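Long-range contacts in PrgA (Enterococcus faecalis, PDB 6Z9K), which extends far outside the enterococcal cell and provides surface exclusion against unwanted conjugation, this chain being its magnesium-bound CAP domain: residues E144-N155 with E204-I215; S102-A110 with T195-G203. All coordinates share one frame; numbering follows the deposited sequence.

Contact 1 (E144-N155 with E204-I215)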
loop_
_atom_site.group_PDB
_atom_site.type_symbol
_atom_site.label_atom_id
_atom_site.label_comp_id
_atom_site.label_asym_id
_atom_site.label_seq_id
_atom_site.Cartn_x
_atom_site.Cartn_y
_atom_site.Cartn_z
ATOM N N GLU A 144 -9.707 0.033 3.624
ATOM C CA GLU A 144 -9.057 -0.283 2.342
ATOM C C GLU A 144 -8.714 0.950 1.504
ATOM O O GLU A 144 -9.554 1.852 1.317
ATOM C CB GLU A 144 -9.997 -1.220 1.564
ATOM C CG GLU A 144 -9.525 -1.541 0.160
ATOM C CD GLU A 144 -10.462 -2.517 -0.533
ATOM O OE1 GLU A 144 -11.425 -2.059 -1.147
ATOM O OE2 GLU A 144 -10.216 -3.719 -0.339
ATOM N N ASN A 145 -7.508 0.950 0.942
ATOM C CA ASN A 145 -7.101 1.780 -0.222
ATOM C C ASN A 145 -6.899 0.795 -1.377
ATOM O O ASN A 145 -6.104 -0.109 -1.267
ATOM C CB ASN A 145 -5.885 2.632 0.132
ATOM C CG ASN A 145 -6.245 3.722 1.111
ATOM O OD1 ASN A 145 -6.857 4.730 0.725
ATOM N ND2 ASN A 145 -5.881 3.542 2.384
ATOM N N LEU A 146 -7.642 0.989 -2.452
ATOM C CA LEU A 146 -7.712 0.003 -3.538
ATOM C C LEU A 146 -7.072 0.579 -4.801
ATOM O O LEU A 146 -7.417 1.670 -5.195
ATOM C CB LEU A 146 -9.199 -0.318 -3.751
ATOM C CG LEU A 146 -9.593 -1.377 -4.745
ATOM C CD1 LEU A 146 -9.035 -2.734 -4.359
ATOM C CD2 LEU A 146 -11.113 -1.411 -4.837
ATOM N N GLY A 147 -6.169 -0.172 -5.386
ATOM C CA GLY A 147 -5.571 0.164 -6.685
ATOM C C GLY A 147 -6.023 -0.776 -7.755
ATOM O O GLY A 147 -5.690 -1.927 -7.682
ATOM N N GLY A 148 -6.755 -0.302 -8.761
ATOM C CA GLY A 148 -7.218 -1.185 -9.822
ATOM C C GLY A 148 -6.610 -0.794 -11.148
ATOM O O GLY A 148 -6.326 0.350 -11.239
ATOM N N GLY A 149 -6.226 -1.782 -11.932
ATOM C CA GLY A 149 -5.769 -1.592 -13.321
ATOM C C GLY A 149 -4.295 -1.216 -13.390
ATOM O O GLY A 149 -3.873 -0.637 -14.418
ATOM N N TYR A 150 -3.536 -1.593 -12.369
ATOM C CA TYR A 150 -2.086 -1.311 -12.330
ATOM C C TYR A 150 -1.310 -2.486 -12.916
ATOM O O TYR A 150 -0.116 -2.304 -13.198
ATOM C CB TYR A 150 -1.626 -1.057 -10.900
ATOM C CG TYR A 150 -1.920 0.324 -10.426
ATOM C CD1 TYR A 150 -3.130 0.655 -9.837
ATOM C CD2 TYR A 150 -0.979 1.346 -10.545
ATOM C CE1 TYR A 150 -3.405 1.947 -9.446
ATOM C CE2 TYR A 150 -1.229 2.624 -10.122
ATOM C CZ TYR A 150 -2.440 2.943 -9.560
ATOM O OH TYR A 150 -2.566 4.256 -9.231
ATOM N N TYR A 151 -1.932 -3.650 -13.083
ATOM C CA TYR A 151 -1.256 -4.882 -13.587
ATOM C C TYR A 151 -2.287 -5.824 -14.239
ATOM O O TYR A 151 -3.453 -5.495 -14.257
ATOM C CB TYR A 151 -0.430 -5.559 -12.478
ATOM C CG TYR A 151 -1.248 -6.248 -11.415
ATOM C CD1 TYR A 151 -1.843 -5.543 -10.384
ATOM C CD2 TYR A 151 -1.366 -7.615 -11.377
ATOM C CE1 TYR A 151 -2.623 -6.158 -9.405
ATOM C CE2 TYR A 151 -2.112 -8.252 -10.400
ATOM C CZ TYR A 151 -2.742 -7.533 -9.397
ATOM O OH TYR A 151 -3.509 -8.155 -8.433
ATOM N N GLU A 152 -1.820 -6.897 -14.881
ATOM C CA GLU A 152 -2.658 -7.922 -15.571
ATOM C C GLU A 152 -2.233 -9.317 -15.114
ATOM O O GLU A 152 -1.057 -9.478 -14.875
ATOM C CB GLU A 152 -2.503 -7.845 -17.095
ATOM C CG GLU A 152 -3.036 -6.560 -17.714
ATOM C CD GLU A 152 -2.101 -5.364 -17.607
ATOM O OE1 GLU A 152 -2.530 -4.308 -17.085
ATOM O OE2 GLU A 152 -0.965 -5.484 -18.053
ATOM N N THR A 153 -3.169 -10.273 -15.061
ATOM C CA THR A 153 -2.946 -11.691 -14.674
ATOM C C THR A 153 -2.962 -12.559 -15.942
ATOM O O THR A 153 -3.967 -12.475 -16.653
ATOM C CB THR A 153 -4.027 -12.174 -13.697
ATOM O OG1 THR A 153 -5.343 -11.821 -14.142
ATOM C CG2 THR A 153 -3.828 -11.583 -12.313
ATOM N N GLU A 154 -1.856 -13.246 -16.262
ATOM C CA GLU A 154 -1.806 -14.279 -17.345
ATOM C C GLU A 154 -1.885 -15.624 -16.638
ATOM O O GLU A 154 -0.905 -15.986 -15.970
ATOM C CB GLU A 154 -0.526 -14.200 -18.165
ATOM C CG GLU A 154 -0.327 -15.423 -19.066
ATOM C CD GLU A 154 0.434 -15.186 -20.360
ATOM O OE1 GLU A 154 0.805 -14.017 -20.630
ATOM O OE2 GLU A 154 0.650 -16.170 -21.111
ATOM N N ASN A 155 -3.041 -16.276 -16.687
ATOM C CA ASN A 155 -3.210 -17.589 -16.029
ATOM C C ASN A 155 -3.087 -17.374 -14.517
ATOM O O ASN A 155 -2.561 -18.255 -13.826
ATOM C CB ASN A 155 -2.198 -18.577 -16.604
ATOM C CG ASN A 155 -2.562 -20.036 -16.421
ATOM O OD1 ASN A 155 -3.637 -20.384 -15.930
ATOM N ND2 ASN A 155 -1.642 -20.897 -16.805
ATOM N N GLU A 204 -9.803 -12.375 -11.312
ATOM C CA GLU A 204 -9.981 -13.595 -12.126
ATOM C C GLU A 204 -8.670 -13.892 -12.838
ATOM O O GLU A 204 -7.875 -12.990 -13.010
ATOM C CB GLU A 204 -11.087 -13.390 -13.159
ATOM C CG GLU A 204 -12.455 -13.235 -12.547
ATOM C CD GLU A 204 -12.864 -14.409 -11.670
ATOM O OE1 GLU A 204 -12.564 -15.588 -12.055
ATOM O OE2 GLU A 204 -13.497 -14.156 -10.612
ATOM N N LYS A 205 -8.512 -15.131 -13.288
ATOM C CA LYS A 205 -7.257 -15.698 -13.827
ATOM C C LYS A 205 -6.811 -14.888 -15.036
ATOM O O LYS A 205 -5.582 -14.735 -15.251
ATOM C CB LYS A 205 -7.506 -17.155 -14.238
ATOM C CG LYS A 205 -7.222 -18.181 -13.150
ATOM C CD LYS A 205 -5.956 -18.975 -13.437
ATOM C CE LYS A 205 -5.848 -20.271 -12.653
ATOM N NZ LYS A 205 -4.780 -21.133 -13.216
ATOM N N ASN A 206 -7.783 -14.431 -15.821
ATOM C CA ASN A 206 -7.535 -13.693 -17.069
ATOM C C ASN A 206 -8.346 -12.419 -16.901
ATOM O O ASN A 206 -9.593 -12.474 -17.050
ATOM C CB ASN A 206 -7.791 -14.582 -18.292
ATOM C CG ASN A 206 -6.888 -15.809 -18.319
ATOM O OD1 ASN A 206 -5.674 -15.706 -18.513
ATOM N ND2 ASN A 206 -7.468 -16.993 -18.164
ATOM N N SER A 207 -7.666 -11.375 -16.416
ATOM C CA SER A 207 -8.281 -10.100 -15.996
ATOM C C SER A 207 -7.386 -8.978 -16.495
ATOM O O SER A 207 -6.154 -9.077 -16.349
ATOM C CB SER A 207 -8.467 -10.039 -14.503
ATOM O OG SER A 207 -9.180 -8.860 -14.117
ATOM N N ILE A 208 -8.024 -7.945 -17.019
ATOM C CA ILE A 208 -7.353 -6.643 -17.275
ATOM C C ILE A 208 -7.665 -5.709 -16.105
ATOM O O ILE A 208 -7.422 -4.468 -16.203
ATOM C CB ILE A 208 -7.761 -6.091 -18.650
ATOM C CG1 ILE A 208 -9.244 -5.713 -18.716
ATOM C CG2 ILE A 208 -7.351 -7.087 -19.724
ATOM C CD1 ILE A 208 -9.652 -5.100 -20.054
ATOM N N SER A 209 -8.143 -6.282 -14.999
ATOM C CA SER A 209 -8.638 -5.476 -13.882
ATOM C C SER A 209 -8.304 -6.100 -12.529
ATOM O O SER A 209 -9.067 -5.908 -11.600
ATOM C CB SER A 209 -10.101 -5.401 -14.083
ATOM O OG SER A 209 -10.677 -6.710 -13.990
ATOM N N PRO A 210 -7.154 -6.782 -12.327
ATOM C CA PRO A 210 -6.846 -7.294 -10.995
ATOM C C PRO A 210 -6.496 -6.104 -10.092
ATOM O O PRO A 210 -6.213 -4.969 -10.560
ATOM C CB PRO A 210 -5.703 -8.271 -11.197
ATOM C CG PRO A 210 -4.979 -7.690 -12.395
ATOM C CD PRO A 210 -6.052 -7.042 -13.271
ATOM N N LYS A 211 -6.595 -6.358 -8.791
ATOM C CA LYS A 211 -6.591 -5.314 -7.762
ATOM C C LYS A 211 -5.465 -5.506 -6.776
ATOM O O LYS A 211 -5.000 -6.639 -6.557
ATOM C CB LYS A 211 -7.867 -5.430 -6.936
ATOM C CG LYS A 211 -9.129 -5.115 -7.715
ATOM C CD LYS A 211 -10.327 -5.546 -6.873
ATOM C CE LYS A 211 -11.589 -5.471 -7.652
ATOM N NZ LYS A 211 -12.730 -6.002 -6.879
ATOM N N ILE A 212 -5.087 -4.356 -6.229
ATOM C CA ILE A 212 -4.210 -4.303 -5.034
ATOM C C ILE A 212 -5.034 -3.719 -3.903
ATOM O O ILE A 212 -5.526 -2.587 -4.024
ATOM C CB ILE A 212 -2.991 -3.421 -5.307
ATOM C CG1 ILE A 212 -2.238 -3.884 -6.562
ATOM C CG2 ILE A 212 -2.139 -3.386 -4.024
ATOM C CD1 ILE A 212 -1.176 -2.899 -7.060
ATOM N N HIS A 213 -5.116 -4.439 -2.794
ATOM C CA HIS A 213 -5.857 -4.008 -1.585
ATOM C C HIS A 213 -4.831 -3.654 -0.499
ATOM O O HIS A 213 -4.152 -4.559 -0.017
ATOM C CB HIS A 213 -6.776 -5.144 -1.061
ATOM C CG HIS A 213 -7.727 -5.745 -2.055
ATOM N ND1 HIS A 213 -9.087 -5.463 -2.043
ATOM C CD2 HIS A 213 -7.551 -6.666 -3.036
ATOM C CE1 HIS A 213 -9.682 -6.147 -3.022
ATOM N NE2 HIS A 213 -8.766 -6.893 -3.636
ATOM N N ILE A 214 -4.732 -2.376 -0.162
ATOM C CA ILE A 214 -3.912 -1.938 0.986
ATOM C C ILE A 214 -4.856 -1.744 2.170
ATOM O O ILE A 214 -5.709 -0.887 2.148
ATOM C CB ILE A 214 -3.097 -0.678 0.635
ATOM C CG1 ILE A 214 -2.135 -0.955 -0.526
ATOM C CG2 ILE A 214 -2.377 -0.192 1.906
ATOM C CD1 ILE A 214 -1.199 0.220 -0.893
ATOM N N ILE A 215 -4.709 -2.615 3.163
ATOM C CA ILE A 215 -5.554 -2.690 4.376
ATOM C C ILE A 215 -4.744 -2.138 5.561
ATOM O O ILE A 215 -3.643 -2.610 5.798
ATOM C CB ILE A 215 -6.060 -4.123 4.590
ATOM C CG1 ILE A 215 -6.736 -4.688 3.322
ATOM C CG2 ILE A 215 -6.963 -4.107 5.808
ATOM C CD1 ILE A 215 -7.776 -3.824 2.729
HETATM O O HOH W 1 -5.529 1.227 3.969
HETATM O O HOH W 2 -4.240 -3.080 -9.856
HETATM O O HOH W 3 -5.907 -18.592 -16.999
#

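Contact 2 (S102-A110 with T195-G203)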
loop_
_atom_site.group_PDB
_atom_site.type_symbol
_atom_site.label_atom_id
_atom_site.label_comp_id
_atom_site.label_asym_id
_atom_site.label_seq_id
_atom_site.Cartn_x
_atom_site.Cartn_y
_atom_site.Cartn_z
ATOM N N SER A 102 -2.693 -8.868 10.306
ATOM C CA SER A 102 -2.926 -7.863 9.232
ATOM C C SER A 102 -2.984 -8.570 7.867
ATOM O O SER A 102 -3.810 -8.204 6.997
ATOM C CB SER A 102 -1.907 -6.758 9.296
ATOM O OG SER A 102 -0.617 -7.172 8.831
ATOM N N ILE A 103 -2.139 -9.556 7.648
ATOM C CA ILE A 103 -2.096 -10.347 6.380
ATOM C C ILE A 103 -3.411 -11.108 6.222
ATOM O O ILE A 103 -4.031 -11.053 5.169
ATOM C CB ILE A 103 -0.870 -11.246 6.386
ATOM C CG1 ILE A 103 0.387 -10.382 6.339
ATOM C CG2 ILE A 103 -0.891 -12.231 5.230
ATOM C CD1 ILE A 103 1.647 -11.208 6.578
ATOM N N LYS A 104 -3.836 -11.803 7.254
ATOM C CA LYS A 104 -5.055 -12.649 7.154
ATOM C C LYS A 104 -6.241 -11.746 6.880
ATOM O O LYS A 104 -7.097 -12.128 6.065
ATOM C CB LYS A 104 -5.296 -13.485 8.419
ATOM C CG LYS A 104 -6.540 -14.371 8.360
ATOM C CD LYS A 104 -6.696 -15.184 9.598
ATOM C CE LYS A 104 -8.001 -15.939 9.678
ATOM N NZ LYS A 104 -9.199 -15.053 9.721
ATOM N N PHE A 105 -6.327 -10.608 7.545
ATOM C CA PHE A 105 -7.460 -9.691 7.367
ATOM C C PHE A 105 -7.447 -9.234 5.916
ATOM O O PHE A 105 -8.515 -9.289 5.213
ATOM C CB PHE A 105 -7.374 -8.535 8.358
ATOM C CG PHE A 105 -8.461 -7.506 8.315
ATOM C CD1 PHE A 105 -9.729 -7.735 7.786
ATOM C CD2 PHE A 105 -8.200 -6.285 8.913
ATOM C CE1 PHE A 105 -10.701 -6.762 7.844
ATOM C CE2 PHE A 105 -9.170 -5.312 8.945
ATOM C CZ PHE A 105 -10.405 -5.544 8.410
ATOM N N ALA A 106 -6.291 -8.773 5.430
ATOM C CA ALA A 106 -6.225 -8.284 4.036
ATOM C C ALA A 106 -6.652 -9.363 3.022
ATOM O O ALA A 106 -7.412 -9.068 2.057
ATOM C CB ALA A 106 -4.827 -7.818 3.707
ATOM N N TRP A 107 -6.187 -10.609 3.207
ATOM C CA TRP A 107 -6.471 -11.686 2.230
ATOM C C TRP A 107 -7.942 -12.100 2.342
ATOM O O TRP A 107 -8.505 -12.528 1.305
ATOM C CB TRP A 107 -5.440 -12.817 2.349
ATOM C CG TRP A 107 -4.166 -12.368 1.701
ATOM C CD1 TRP A 107 -3.087 -11.800 2.332
ATOM C CD2 TRP A 107 -3.869 -12.337 0.292
ATOM N NE1 TRP A 107 -2.121 -11.475 1.411
ATOM C CE2 TRP A 107 -2.585 -11.775 0.151
ATOM C CE3 TRP A 107 -4.543 -12.758 -0.858
ATOM C CZ2 TRP A 107 -1.969 -11.637 -1.100
ATOM C CZ3 TRP A 107 -3.946 -12.587 -2.090
ATOM C CH2 TRP A 107 -2.666 -12.057 -2.203
ATOM N N ASP A 108 -8.551 -12.011 3.526
ATOM C CA ASP A 108 -10.005 -12.239 3.647
ATOM C C ASP A 108 -10.758 -11.169 2.838
ATOM O O ASP A 108 -11.731 -11.530 2.108
ATOM C CB ASP A 108 -10.438 -12.367 5.092
ATOM C CG ASP A 108 -10.093 -13.682 5.742
ATOM O OD1 ASP A 108 -9.601 -14.612 5.022
ATOM O OD2 ASP A 108 -10.284 -13.760 6.965
ATOM N N ILE A 109 -10.349 -9.911 2.944
ATOM C CA ILE A 109 -11.027 -8.848 2.138
ATOM C C ILE A 109 -10.906 -9.228 0.663
ATOM O O ILE A 109 -11.851 -9.112 -0.087
ATOM C CB ILE A 109 -10.502 -7.455 2.481
ATOM C CG1 ILE A 109 -10.907 -7.015 3.901
ATOM C CG2 ILE A 109 -10.907 -6.440 1.391
ATOM C CD1 ILE A 109 -10.325 -5.713 4.373
ATOM N N ALA A 110 -9.724 -9.639 0.228
ATOM C CA ALA A 110 -9.454 -9.923 -1.198
ATOM C C ALA A 110 -10.348 -11.086 -1.644
ATOM O O ALA A 110 -11.047 -10.952 -2.702
ATOM C CB ALA A 110 -7.957 -10.167 -1.368
ATOM N N THR A 195 -1.377 1.478 13.064
ATOM C CA THR A 195 -0.300 0.642 13.613
ATOM C C THR A 195 -0.076 -0.605 12.785
ATOM O O THR A 195 0.886 -1.305 13.110
ATOM C CB THR A 195 -0.625 0.238 15.059
ATOM O OG1 THR A 195 -1.776 -0.586 15.097
ATOM C CG2 THR A 195 -0.755 1.472 15.919
ATOM N N ALA A 196 -0.895 -0.903 11.751
ATOM C CA ALA A 196 -0.770 -2.206 11.075
ATOM C C ALA A 196 -1.184 -2.082 9.618
ATOM O O ALA A 196 -2.024 -1.220 9.286
ATOM C CB ALA A 196 -1.623 -3.244 11.774
ATOM N N LEU A 197 -0.554 -2.872 8.775
ATOM C CA LEU A 197 -0.876 -2.894 7.329
ATOM C C LEU A 197 -0.762 -4.325 6.826
ATOM O O LEU A 197 0.128 -5.065 7.217
ATOM C CB LEU A 197 0.071 -1.939 6.593
ATOM C CG LEU A 197 -0.290 -1.677 5.135
ATOM C CD1 LEU A 197 0.209 -0.313 4.718
ATOM C CD2 LEU A 197 0.314 -2.712 4.210
ATOM N N GLY A 198 -1.644 -4.661 5.885
ATOM C CA GLY A 198 -1.563 -5.902 5.108
ATOM C C GLY A 198 -1.869 -5.566 3.656
ATOM O O GLY A 198 -2.778 -4.736 3.429
ATOM N N VAL A 199 -1.239 -6.243 2.713
ATOM C CA VAL A 199 -1.505 -6.057 1.257
ATOM C C VAL A 199 -2.016 -7.356 0.671
ATOM O O VAL A 199 -1.384 -8.386 0.846
ATOM C CB VAL A 199 -0.243 -5.580 0.502
ATOM C CG1 VAL A 199 -0.548 -5.366 -0.974
ATOM C CG2 VAL A 199 0.328 -4.321 1.146
ATOM N N SER A 200 -3.111 -7.280 -0.048
ATOM C CA SER A 200 -3.591 -8.459 -0.777
ATOM C C SER A 200 -3.893 -8.078 -2.223
ATOM O O SER A 200 -3.847 -6.905 -2.609
ATOM C CB SER A 200 -4.800 -9.012 -0.094
ATOM O OG SER A 200 -5.779 -7.986 0.064
ATOM N N LEU A 201 -4.235 -9.102 -2.978
ATOM C CA LEU A 201 -4.429 -9.018 -4.443
ATOM C C LEU A 201 -5.686 -9.826 -4.781
ATOM O O LEU A 201 -5.927 -10.844 -4.126
ATOM C CB LEU A 201 -3.244 -9.673 -5.162
ATOM C CG LEU A 201 -1.851 -9.151 -4.831
ATOM C CD1 LEU A 201 -0.790 -10.025 -5.515
ATOM C CD2 LEU A 201 -1.715 -7.704 -5.215
ATOM N N SER A 202 -6.446 -9.402 -5.774
ATOM C CA SER A 202 -7.607 -10.206 -6.209
ATOM C C SER A 202 -7.793 -10.034 -7.716
ATOM O O SER A 202 -7.338 -9.019 -8.293
ATOM C CB SER A 202 -8.855 -9.869 -5.431
ATOM O OG SER A 202 -9.363 -8.578 -5.692
ATOM N N GLY A 203 -8.526 -10.991 -8.274
ATOM C CA GLY A 203 -8.803 -10.924 -9.703
ATOM C C GLY A 203 -9.029 -12.315 -10.250
ATOM O O GLY A 203 -8.390 -13.242 -9.766
HETATM O O HOH W 4 0.211 -9.879 2.361
#

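Contact 1 (E144-N155 with E204-I215)
Glu144 turns CG anti to its own nitrogen (chi1 175°) and runs extended, while His213 sets its ring carbon beside the backbone nitrogen (chi1 -53°), and the two meet on one face of an antiparallel strand pair. His213 ND1 donates to Glu144 OE2 over 2.7 Å, almost straight at 175°; the carboxylate oxygen lies in the ring plane but is itself met from above the carboxylate plane. The other oxygen, OE1, is hydrogen-bonded to His120 ND1. Leu146 CD1 sits over a face of the same imidazole, 3.8 Å from its centroid, in a CH-pi contact, so the ring is held at both face and edge. Paired backbone bonds join Asn145 to Ile214 and Gly147 to Ile212. Beyond strand 144-148, Tyr151 OH donates to Lys211 O of the partner strand at 2.8 Å while Pro210 CG lies 3.7 Å from the centroid of the tyrosine ring, over one face. Water 2 bridges Gly147 O, Pro210 O and Tyr150 N where the strands part. Further out, Thr153 OG1 donates to Glu204 O at 3.0 Å, and Lys205 NZ reaches Asn155 OD1. Leu146 and His185 make up the magnesium site, beside this sheet. Strand 144-148 is an outer strand of the three-stranded sheet and 211-217 the central one; helix 100-112 packs on the face bearing His213 and Ile215, and helix 160-176 receives Ile212 and Ile214 on the other.

Contact 2 (S102-A110 with T195-G203)
The 102-110 segment of helix 100-112 lies along strand 196-202, their axes 6.5 Å apart at closest approach and 38° apart in direction, with Ser102, Ala106 and Ala110 aimed at the strand. This is helix-on-sheet packing, part of the layered alpha-beta-alpha sandwich of the CAP domain. Gly198 lets the helix come close: its CA lies 3.7 Å from Ser102 O, and Ala106 CB rests against the Gly198 carbonyl. Farther along, Ser200 holds OG between its backbone nitrogen and carbonyl carbon (chi1 54°), which points the hydroxyl at the helix. It donates to Ala106 O over 2.8 Å, from well above the carbonyl plane; that oxygen also accepts the helical bond from Ala110 N, so two donors grip one buried carbonyl. Ala110 CB packs beside the same hydroxyl. The Trp107 indole lies over the strand, with Ser200 CB 3.6 Å from the centroid of its five-membered ring in a CH-pi contact. The six-membered part continues over the backbone of Leu201, and CH2 meets Leu201 CB at 3.8 Å. Lys73 adds a cation-pi interaction to the indole. Leu197 and Val199, on the far side of the strand from helix 100-112, pack against helix 70-90. At the indole edge, water 4 lies in the ring plane, accepting from Trp107 NE1 at 3.0 Å and donating to Val199 O at 2.7 Å.

How the contacts relate
Both contacts build on one three-stranded sheet: contact 1 pairs its central strand with the outer strand 144-148, and contact 2 lays helix 100-112 on the other outer strand, 196-202. Contact 2 is buried, its small residues and glycine allowing close helix packing. Contact 1 is mixed: its strand pair lies largely inside, whereas the loops around Asn155 and Lys205 are solvent-exposed and held by polar bonds. Ladder bonds, a histidine-carboxylate pair and proline-tyrosine packing make up the one, serine-to-helix bonding and indole packing the other. They meet at His213, whose NE2 lies 2.7 Å from Ser202 OG, probably hydrogen-bonded, and Glu144 also packs on Ile109 of the helix.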